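Local coordinates for protein predicted acyltransferase with acyl-CoA N-acyltransferase domain (Escherichia coli, PDB 4RS2) that binds coenzyme A, probably acts as a GNAT-family N-acyltransferase and, when overexpressed, suppresses small-RNA-mediated silencing of multiple RNA targets, at residues Asp49-Phe55 with His177-Arg182; Leu85-Met90 with Gly120-Thr126. The contacts are given in a common frame with arbitrary orientation. Numbering follows the deposited sequence.

Interaction 1 of 2, residues Asp49-Phe55 with His177-Arg182; sequences DLREDGF and HEHFNR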
ATOM      1  N   ASP A  49      -8.119  -7.735  -9.765  1.00 11.83           N
ATOM      2  CA  ASP A  49      -8.001  -9.164  -9.487  1.00 12.03           C
ATOM      3  C   ASP A  49      -7.949  -9.493  -8.002  1.00 11.28           C
ATOM      4  O   ASP A  49      -8.547 -10.472  -7.583  1.00 11.45           O
ATOM      5  CB  ASP A  49      -6.803  -9.754 -10.215  1.00 12.40           C
ATOM      6  CG  ASP A  49      -6.960  -9.749 -11.726  1.00 14.50           C
ATOM      7  OD1 ASP A  49      -8.041  -9.401 -12.252  1.00 17.12           O
ATOM      8  OD2 ASP A  49      -5.978 -10.106 -12.397  1.00 15.64           O
ATOM      9  N   LEU A  50      -7.216  -8.722  -7.202  1.00 10.45           N
ATOM     10  CA  LEU A  50      -7.168  -8.982  -5.768  1.00 10.58           C
ATOM     11  C   LEU A  50      -8.540  -8.844  -5.159  1.00 11.80           C
ATOM     12  O   LEU A  50      -8.944  -9.664  -4.340  1.00 12.59           O
ATOM     13  CB  LEU A  50      -6.226  -7.983  -5.071  1.00  9.77           C
ATOM     14  CG  LEU A  50      -4.731  -8.112  -5.359  1.00 10.13           C
ATOM     15  CD1 LEU A  50      -3.960  -6.930  -4.818  1.00  9.68           C
ATOM     16  CD2 LEU A  50      -4.170  -9.410  -4.814  1.00 10.23           C
ATOM     17  N   ARG A  51      -9.277  -7.814  -5.554  1.00 12.31           N
ATOM     18  CA  ARG A  51     -10.579  -7.615  -4.978  1.00 14.60           C
ATOM     19  C   ARG A  51     -11.540  -8.726  -5.365  1.00 15.02           C
ATOM     20  O   ARG A  51     -12.290  -9.245  -4.522  1.00 15.11           O
ATOM     21  CB  ARG A  51     -11.169  -6.278  -5.425  1.00 15.74           C
ATOM     22  CG  ARG A  51     -12.527  -5.989  -4.792  1.00 17.99           C
ATOM     23  CD  ARG A  51     -13.122  -4.659  -5.237  1.00 19.24           C
ATOM     24  NE  ARG A  51     -12.297  -3.491  -4.951  1.00 19.18           N
ATOM     25  CZ  ARG A  51     -11.661  -2.777  -5.879  1.00 18.78           C
ATOM     26  NH1 ARG A  51     -11.753  -3.128  -7.162  1.00 19.11           N
ATOM     27  NH2 ARG A  51     -10.945  -1.712  -5.516  1.00 18.65           N
ATOM     28  N   GLU A  52     -11.526  -9.070  -6.644  1.00 16.08           N
ATOM     29  CA  GLU A  52     -12.448 -10.065  -7.152  1.00 18.20           C
ATOM     30  C   GLU A  52     -12.237 -11.406  -6.471  1.00 17.05           C
ATOM     31  O   GLU A  52     -13.208 -12.130  -6.183  1.00 18.31           O
ATOM     32  CB  GLU A  52     -12.295 -10.205  -8.659  1.00 22.12           C
ATOM     33  CG  GLU A  52     -13.325 -11.141  -9.286  1.00 26.63           C
ATOM     34  CD  GLU A  52     -12.982 -11.505 -10.713  1.00 31.29           C
ATOM     35  OE1 GLU A  52     -12.508 -10.627 -11.464  1.00 35.52           O
ATOM     36  OE2 GLU A  52     -13.190 -12.679 -11.089  1.00 40.00           O
ATOM     37  N   ASP A  53     -10.983 -11.743  -6.189  1.00 15.02           N
ATOM     38  CA  ASP A  53     -10.662 -13.053  -5.626  1.00 14.64           C
ATOM     39  C   ASP A  53     -10.534 -13.099  -4.083  1.00 14.54           C
ATOM     40  O   ASP A  53     -10.238 -14.149  -3.511  1.00 14.99           O
ATOM     41  CB  ASP A  53      -9.420 -13.575  -6.321  1.00 14.54           C
ATOM     42  CG  ASP A  53      -9.662 -13.838  -7.812  1.00 15.92           C
ATOM     43  OD1 ASP A  53     -10.695 -14.442  -8.150  1.00 17.35           O
ATOM     44  OD2 ASP A  53      -8.822 -13.471  -8.654  1.00 15.93           O
ATOM     45  N   GLY A  54     -10.764 -11.966  -3.410  1.00 14.65           N
ATOM     46  CA  GLY A  54     -10.709 -11.920  -1.934  1.00 14.81           C
ATOM     47  C   GLY A  54      -9.348 -11.825  -1.280  1.00 14.90           C
ATOM     48  O   GLY A  54      -9.128 -12.308  -0.161  1.00 16.74           O
ATOM     49  N   PHE A  55      -8.399 -11.195  -1.970  1.00 13.09           N
ATOM     50  CA  PHE A  55      -7.046 -11.011  -1.455  1.00 12.46           C
ATOM     51  C   PHE A  55      -6.663  -9.533  -1.265  1.00 11.19           C
ATOM     52  O   PHE A  55      -5.503  -9.176  -1.202  1.00 11.24           O
ATOM     53  CB  PHE A  55      -6.041 -11.746  -2.321  1.00 12.38           C
ATOM     54  CG  PHE A  55      -6.242 -13.217  -2.284  1.00 13.37           C
ATOM     55  CD1 PHE A  55      -5.842 -13.925  -1.185  1.00 14.54           C
ATOM     56  CD2 PHE A  55      -6.925 -13.868  -3.286  1.00 14.76           C
ATOM     57  CE1 PHE A  55      -6.027 -15.274  -1.115  1.00 14.66           C
ATOM     58  CE2 PHE A  55      -7.138 -15.221  -3.216  1.00 15.58           C
ATOM     59  CZ  PHE A  55      -6.692 -15.921  -2.124  1.00 14.98           C
ATOM     60  N   HIS A 177       0.694 -12.615  -3.025  1.00 10.63           N
ATOM     61  CA  HIS A 177      -0.240 -13.428  -3.763  1.00 10.91           C
ATOM     62  C   HIS A 177       0.209 -13.504  -5.226  1.00 10.68           C
ATOM     63  O   HIS A 177       0.876 -12.587  -5.748  1.00 10.68           O
ATOM     64  CB  HIS A 177      -1.582 -12.776  -3.692  1.00 11.36           C
ATOM     65  CG  HIS A 177      -2.659 -13.608  -4.269  1.00 12.43           C
ATOM     66  ND1 HIS A 177      -3.070 -13.483  -5.575  1.00 12.78           N
ATOM     67  CD2 HIS A 177      -3.372 -14.633  -3.742  1.00 14.13           C
ATOM     68  CE1 HIS A 177      -4.026 -14.360  -5.815  1.00 14.00           C
ATOM     69  NE2 HIS A 177      -4.219 -15.073  -4.722  1.00 14.88           N
ATOM     70  N   GLU A 178      -0.133 -14.581  -5.902  1.00 11.41           N
ATOM     71  CA  GLU A 178       0.307 -14.752  -7.288  1.00 12.09           C
ATOM     72  C   GLU A 178      -0.171 -13.671  -8.240  1.00 11.39           C
ATOM     73  O   GLU A 178       0.421 -13.504  -9.298  1.00 10.85           O
ATOM     74  CB  GLU A 178      -0.099 -16.126  -7.783  1.00 14.31           C
ATOM     75  CG  GLU A 178      -1.587 -16.338  -7.851  1.00 17.23           C
ATOM     76  CD  GLU A 178      -1.936 -17.754  -8.194  1.00 21.10           C
ATOM     77  OE1 GLU A 178      -1.754 -18.121  -9.367  1.00 25.50           O
ATOM     78  OE2 GLU A 178      -2.398 -18.476  -7.292  1.00 25.59           O
ATOM     79  N   HIS A 179      -1.214 -12.916  -7.886  1.00 10.46           N
ATOM     80  CA  HIS A 179      -1.674 -11.833  -8.752  1.00 10.70           C
ATOM     81  C   HIS A 179      -0.604 -10.775  -8.945  1.00 10.11           C
ATOM     82  O   HIS A 179      -0.661  -9.990  -9.896  1.00 11.87           O
ATOM     83  CB  HIS A 179      -2.950 -11.150  -8.229  1.00 11.31           C
ATOM     84  CG  HIS A 179      -4.186 -11.968  -8.386  1.00 12.22           C
ATOM     85  ND1 HIS A 179      -4.361 -12.874  -9.412  1.00 13.59           N
ATOM     86  CD2 HIS A 179      -5.360 -11.937  -7.716  1.00 12.71           C
ATOM     87  CE1 HIS A 179      -5.557 -13.414  -9.315  1.00 13.86           C
ATOM     88  NE2 HIS A 179      -6.181 -12.870  -8.292  1.00 13.76           N
ATOM     89  N   PHE A 180       0.406 -10.781  -8.085  1.00  9.86           N
ATOM     90  CA  PHE A 180       1.540  -9.830  -8.229  1.00  9.82           C
ATOM     91  C   PHE A 180       2.571 -10.228  -9.283  1.00 10.96           C
ATOM     92  O   PHE A 180       3.493  -9.446  -9.573  1.00 12.29           O
ATOM     93  CB  PHE A 180       2.232  -9.613  -6.883  1.00  9.62           C
ATOM     94  CG  PHE A 180       1.514  -8.643  -5.980  1.00  9.11           C
ATOM     95  CD1 PHE A 180       0.445  -9.062  -5.216  1.00  9.29           C
ATOM     96  CD2 PHE A 180       1.898  -7.315  -5.913  1.00  9.39           C
ATOM     97  CE1 PHE A 180      -0.212  -8.199  -4.403  1.00  9.85           C
ATOM     98  CE2 PHE A 180       1.230  -6.434  -5.103  1.00  9.76           C
ATOM     99  CZ  PHE A 180       0.174  -6.882  -4.332  1.00 10.00           C
ATOM    100  N   ASN A 181       2.450 -11.437  -9.827  1.00 11.31           N
ATOM    101  CA  ASN A 181       3.416 -11.937 -10.806  1.00 13.01           C
ATOM    102  C   ASN A 181       3.050 -11.509 -12.212  1.00 14.20           C
ATOM    103  O   ASN A 181       3.022 -12.320 -13.133  1.00 19.98           O
ATOM    104  CB  ASN A 181       3.487 -13.452 -10.707  1.00 15.65           C
ATOM    105  CG  ASN A 181       3.965 -13.911  -9.332  1.00 18.90           C
ATOM    106  OD1 ASN A 181       4.635 -13.159  -8.617  1.00 23.20           O
ATOM    107  ND2 ASN A 181       3.583 -15.106  -8.934  1.00 22.38           N
ATOM    108  N   ARG A 182       2.736 -10.241 -12.354  1.00 13.17           N
ATOM    109  CA  ARG A 182       2.406  -9.644 -13.632  1.00 12.72           C
ATOM    110  C   ARG A 182       3.499  -8.615 -13.872  1.00 12.20           C
ATOM    111  O   ARG A 182       4.130  -8.141 -12.930  1.00 13.07           O
ATOM    112  CB  ARG A 182       1.026  -8.968 -13.603  1.00 12.74           C
ATOM    113  CG  ARG A 182       0.906  -7.822 -12.639  1.00 12.46           C
ATOM    114  CD  ARG A 182      -0.512  -7.331 -12.623  1.00 13.23           C
ATOM    115  NE  ARG A 182      -1.365  -8.320 -11.964  1.00 13.40           N
ATOM    116  CZ  ARG A 182      -2.572  -8.714 -12.368  1.00 14.58           C
ATOM    117  NH1 ARG A 182      -3.230  -9.592 -11.628  1.00 13.81           N
ATOM    118  NH2 ARG A 182      -3.123  -8.284 -13.505  1.00 15.70           N
TER
HETATM  119  O   HOH W   1      -5.658  -9.401 -15.035  1.00 19.62           O
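His179 is held on two sides by one turn of a helix: the ring lies with one face over the CB of Asp49, a CH-pi contact with CB 3.7 Å from the ring centroid and only 12° off its normal, while at the ring edge His179 NE2 donates a hydrogen bond to Asp53 OD2 (2.7 Å). Asp49 and Asp53 stand one helical turn apart, joined by the bond from Asp53 N to Asp49 O (3.1 Å), so both carboxylates face the 3-10 turn 178-180. The carboxylate of Asp49 meets Arg182, whose NH1 bonds Asp49 OD2 at 2.9 Å in a salt bridge whose hydrogen bond is nearly linear (168°); a water 2.7 Å from Asp49 OD2 also reaches Arg182 NH2 (3.2 Å). Arg182 NE donates to His179 O (2.7 Å), which folds the guanidinium back over its own turn. Beneath the polar layer Leu50 packs its CD1 against Phe180 CE1 (4.0 Å), and Phe180, a buried side chain, also meets Tyr176 and Trp150. Helix 42-53 closes with a Schellman motif in which Gly54 takes positive phi, turning the chain so that Phe55 meets the His177 ring obliquely, centroids 4.0 Å apart and planes at 32°. His177 ND1 accepts a hydrogen bond from His179 N (3.0 Å), tying the His177 ring to the 3-10 turn. The contact thus fastens the C-terminal tail to the end of an N-terminal helix of the acetyltransferase fold. Through NE2, His179 serves as a hydrogen-bond donor to Asp53, and Asp49 is paired with an arginine in a salt bridge.

Interaction 2 of 2, residues Leu85-Met90 with Gly120-Thr126; sequences LQWVGM and GYAAVVT
Four backbone hydrogen bonds join the segments: Ala122 N to Gln86 O (2.9 Å), Val88 N to Ala123 O (3.1 Å), Val125 N to Val88 O (2.8 Å) and Met90 N to Val125 O (2.7 Å). Thr126 OG1 (chi1 t) bonds Met90 O at 2.8 Å. Residues 87-90 and 123-126 are extended (phi -94 to -162°, psi 124 to 161°) and run parallel, axes 4.5 Å apart at 32°, with Val88 opposite Val124 and Gly89 opposite Val125 (CA-CA 5.0 and 4.6 Å). Gln86 (65/45) turns the corner into its strand; Gly120 (94/6) ends helix 104-118 in a Schellman motif. This is the right-handed beta-alpha-beta crossover of the GNAT core. On the helix-facing side Val88 CG2 (chi1 m) meets Val124 CG2 (chi1 t) at 3.8 Å, Val88 CG1 meets Tyr121 CD2 at 3.7 Å, and Met90 CB (t, t, p) lies 3.8 Å from Val124 CG1. On the other, Ala123 CB sits over the Trp87 five-membered ring (chi1 m, chi2 29°), 3.5 Å from its centroid.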
ATOM      1  N   LEU A  85       1.870 -14.906   9.422  1.00 20.57           N
ATOM      2  CA  LEU A  85       2.243 -14.183  10.635  1.00 19.31           C
ATOM      3  C   LEU A  85       1.473 -12.857  10.758  1.00 18.44           C
ATOM      4  O   LEU A  85       1.875 -11.964  11.499  1.00 19.65           O
ATOM      5  CB  LEU A  85       3.739 -13.877  10.592  1.00 21.06           C
ATOM      6  CG  LEU A  85       4.708 -15.034  10.397  1.00 21.26           C
ATOM      7  CD1 LEU A  85       6.128 -14.472  10.314  1.00 21.52           C
ATOM      8  CD2 LEU A  85       4.558 -16.061  11.507  1.00 23.82           C
ATOM      9  N   GLN A  86       0.388 -12.723  10.012  1.00 17.79           N
ATOM     10  CA  GLN A  86      -0.420 -11.514  10.026  1.00 17.13           C
ATOM     11  C   GLN A  86       0.385 -10.330   9.487  1.00 14.38           C
ATOM     12  O   GLN A  86       0.389  -9.260  10.057  1.00 13.91           O
ATOM     13  CB  GLN A  86      -0.967 -11.235  11.435  1.00 20.62           C
ATOM     14  CG  GLN A  86      -1.732 -12.418  12.010  1.00 25.29           C
ATOM     15  CD  GLN A  86      -2.987 -12.729  11.218  1.00 28.58           C
ATOM     16  OE1 GLN A  86      -3.765 -11.831  10.895  1.00 37.18           O
ATOM     17  NE2 GLN A  86      -3.204 -14.006  10.918  1.00 33.22           N
ATOM     18  N   TRP A  87       1.071 -10.581   8.378  1.00 10.94           N
ATOM     19  CA  TRP A  87       1.778  -9.552   7.634  1.00 10.11           C
ATOM     20  C   TRP A  87       1.025  -9.244   6.333  1.00  9.84           C
ATOM     21  O   TRP A  87       0.326 -10.105   5.786  1.00  9.48           O
ATOM     22  CB  TRP A  87       3.194  -9.994   7.257  1.00 10.29           C
ATOM     23  CG  TRP A  87       4.176 -10.044   8.351  1.00 10.59           C
ATOM     24  CD1 TRP A  87       3.944 -10.279   9.682  1.00 10.93           C
ATOM     25  CD2 TRP A  87       5.599  -9.961   8.197  1.00 10.81           C
ATOM     26  NE1 TRP A  87       5.136 -10.307  10.368  1.00 11.55           N
ATOM     27  CE2 TRP A  87       6.168 -10.104   9.488  1.00 11.12           C
ATOM     28  CE3 TRP A  87       6.435  -9.724   7.115  1.00 11.20           C
ATOM     29  CZ2 TRP A  87       7.545 -10.033   9.710  1.00 11.87           C
ATOM     30  CZ3 TRP A  87       7.825  -9.625   7.335  1.00 12.32           C
ATOM     31  CH2 TRP A  87       8.357  -9.790   8.628  1.00 11.82           C
ATOM     32  N   VAL A  88       1.218  -8.026   5.843  1.00  9.80           N
ATOM     33  CA  VAL A  88       0.622  -7.599   4.567  1.00  9.30           C
ATOM     34  C   VAL A  88       1.649  -6.856   3.741  1.00  8.79           C
ATOM     35  O   VAL A  88       2.648  -6.367   4.282  1.00  9.47           O
ATOM     36  CB  VAL A  88      -0.598  -6.694   4.753  1.00 10.06           C
ATOM     37  CG1 VAL A  88      -1.742  -7.458   5.394  1.00 10.44           C
ATOM     38  CG2 VAL A  88      -0.202  -5.445   5.537  1.00 10.04           C
ATOM     39  N   GLY A  89       1.411  -6.827   2.426  1.00  8.25           N
ATOM     40  CA  GLY A  89       2.200  -6.060   1.481  1.00  7.77           C
ATOM     41  C   GLY A  89       1.376  -4.845   1.021  1.00  8.20           C
ATOM     42  O   GLY A  89       0.187  -4.974   0.694  1.00  8.68           O
ATOM     43  N   MET A  90       1.984  -3.666   1.027  1.00  8.26           N
ATOM     44  CA  MET A  90       1.318  -2.443   0.609  1.00  8.85           C
ATOM     45  C   MET A  90       1.582  -2.157  -0.862  1.00  9.18           C
ATOM     46  O   MET A  90       2.729  -2.099  -1.275  1.00  8.95           O
ATOM     47  CB  MET A  90       1.838  -1.281   1.465  1.00  8.89           C
ATOM     48  CG  MET A  90       1.161   0.033   1.208  1.00  9.14           C
ATOM     49  SD  MET A  90       1.661   1.278   2.412  1.00 10.01           S
ATOM     50  CE  MET A  90       3.260   1.717   1.786  1.00 10.41           C
ATOM     51  N   GLY A 120      -4.774  -6.003  14.504  1.00 17.06           N
ATOM     52  CA  GLY A 120      -3.953  -7.161  14.873  1.00 17.77           C
ATOM     53  C   GLY A 120      -2.825  -7.603  13.944  1.00 16.56           C
ATOM     54  O   GLY A 120      -2.202  -8.634  14.178  1.00 17.89           O
ATOM     55  N   TYR A 121      -2.554  -6.839  12.889  1.00 14.32           N
ATOM     56  CA  TYR A 121      -1.465  -7.164  11.979  1.00 13.86           C
ATOM     57  C   TYR A 121      -0.139  -6.746  12.602  1.00 13.20           C
ATOM     58  O   TYR A 121      -0.085  -5.842  13.452  1.00 13.60           O
ATOM     59  CB  TYR A 121      -1.690  -6.496  10.620  1.00 13.72           C
ATOM     60  CG  TYR A 121      -2.828  -7.155   9.918  1.00 14.49           C
ATOM     61  CD1 TYR A 121      -4.121  -6.853  10.240  1.00 15.35           C
ATOM     62  CD2 TYR A 121      -2.595  -8.145   8.972  1.00 15.29           C
ATOM     63  CE1 TYR A 121      -5.192  -7.509   9.624  1.00 16.65           C
ATOM     64  CE2 TYR A 121      -3.639  -8.807   8.359  1.00 16.09           C
ATOM     65  CZ  TYR A 121      -4.927  -8.475   8.669  1.00 16.49           C
ATOM     66  OH  TYR A 121      -5.959  -9.134   8.047  1.00 19.70           O
ATOM     67  N   ALA A 122       0.925  -7.426  12.192  1.00 11.65           N
ATOM     68  CA  ALA A 122       2.236  -7.243  12.803  1.00 11.54           C
ATOM     69  C   ALA A 122       3.279  -6.505  11.999  1.00 11.26           C
ATOM     70  O   ALA A 122       4.226  -5.992  12.592  1.00 11.55           O
ATOM     71  CB  ALA A 122       2.790  -8.589  13.211  1.00 12.51           C
ATOM     72  N   ALA A 123       3.162  -6.514  10.672  1.00 10.79           N
ATOM     73  CA  ALA A 123       4.149  -5.887   9.819  1.00  9.97           C
ATOM     74  C   ALA A 123       3.597  -5.644   8.415  1.00  9.01           C
ATOM     75  O   ALA A 123       2.708  -6.357   7.959  1.00  9.69           O
ATOM     76  CB  ALA A 123       5.409  -6.725   9.737  1.00 10.19           C
ATOM     77  N   VAL A 124       4.216  -4.689   7.744  1.00  8.74           N
ATOM     78  CA  VAL A 124       3.862  -4.295   6.406  1.00  8.74           C
ATOM     79  C   VAL A 124       5.109  -4.247   5.555  1.00  8.85           C
ATOM     80  O   VAL A 124       6.098  -3.639   5.955  1.00 10.51           O
ATOM     81  CB  VAL A 124       3.201  -2.908   6.380  1.00  9.21           C
ATOM     82  CG1 VAL A 124       2.811  -2.583   4.935  1.00  9.52           C
ATOM     83  CG2 VAL A 124       1.973  -2.907   7.273  1.00 10.21           C
ATOM     84  N   VAL A 125       5.085  -4.922   4.421  1.00  8.30           N
ATOM     85  CA  VAL A 125       6.204  -4.804   3.468  1.00  8.23           C
ATOM     86  C   VAL A 125       5.737  -3.999   2.271  1.00  8.32           C
ATOM     87  O   VAL A 125       4.515  -3.868   2.034  1.00  9.01           O
ATOM     88  CB  VAL A 125       6.769  -6.175   3.004  1.00  8.75           C
ATOM     89  CG1 VAL A 125       7.219  -6.977   4.195  1.00  9.11           C
ATOM     90  CG2 VAL A 125       5.748  -6.978   2.197  1.00  8.63           C
ATOM     91  N   THR A 126       6.691  -3.472   1.527  1.00  9.05           N
ATOM     92  CA  THR A 126       6.374  -2.785   0.290  1.00  9.90           C
ATOM     93  C   THR A 126       7.607  -2.786  -0.605  1.00 10.30           C
ATOM     94  O   THR A 126       8.731  -3.054  -0.159  1.00 10.40           O
ATOM     95  CB  THR A 126       5.860  -1.344   0.529  1.00 10.36           C
ATOM     96  OG1 THR A 126       5.166  -0.870  -0.629  1.00 10.63           O
ATOM     97  CG2 THR A 126       7.031  -0.369   0.872  1.00 11.06           C
TER

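In the fold
Interaction 2 lies within the central sheet, interaction 1 outside it, where helix 42-53 meets the C-terminal tail; their centres are 16 Å apart and their nearest atoms about 5 Å apart without touching. Between the segments of interaction 1 the chain builds most of the sheet, interaction 2 included. Strand 69-80 connects them: its Ser76 pairs with Gly89 of interaction 2 and touches Phe180 of interaction 1. Tyr176, just before 177-182, also meets both Phe180 and Val125. Interaction 2 pairs the strands that precede and follow helix 104-118 in the chain, and the Met90 side chain comes about 9 Å from the bound coenzyme A. The side chain of Phe180 is about 13 Å from the bound coenzyme A.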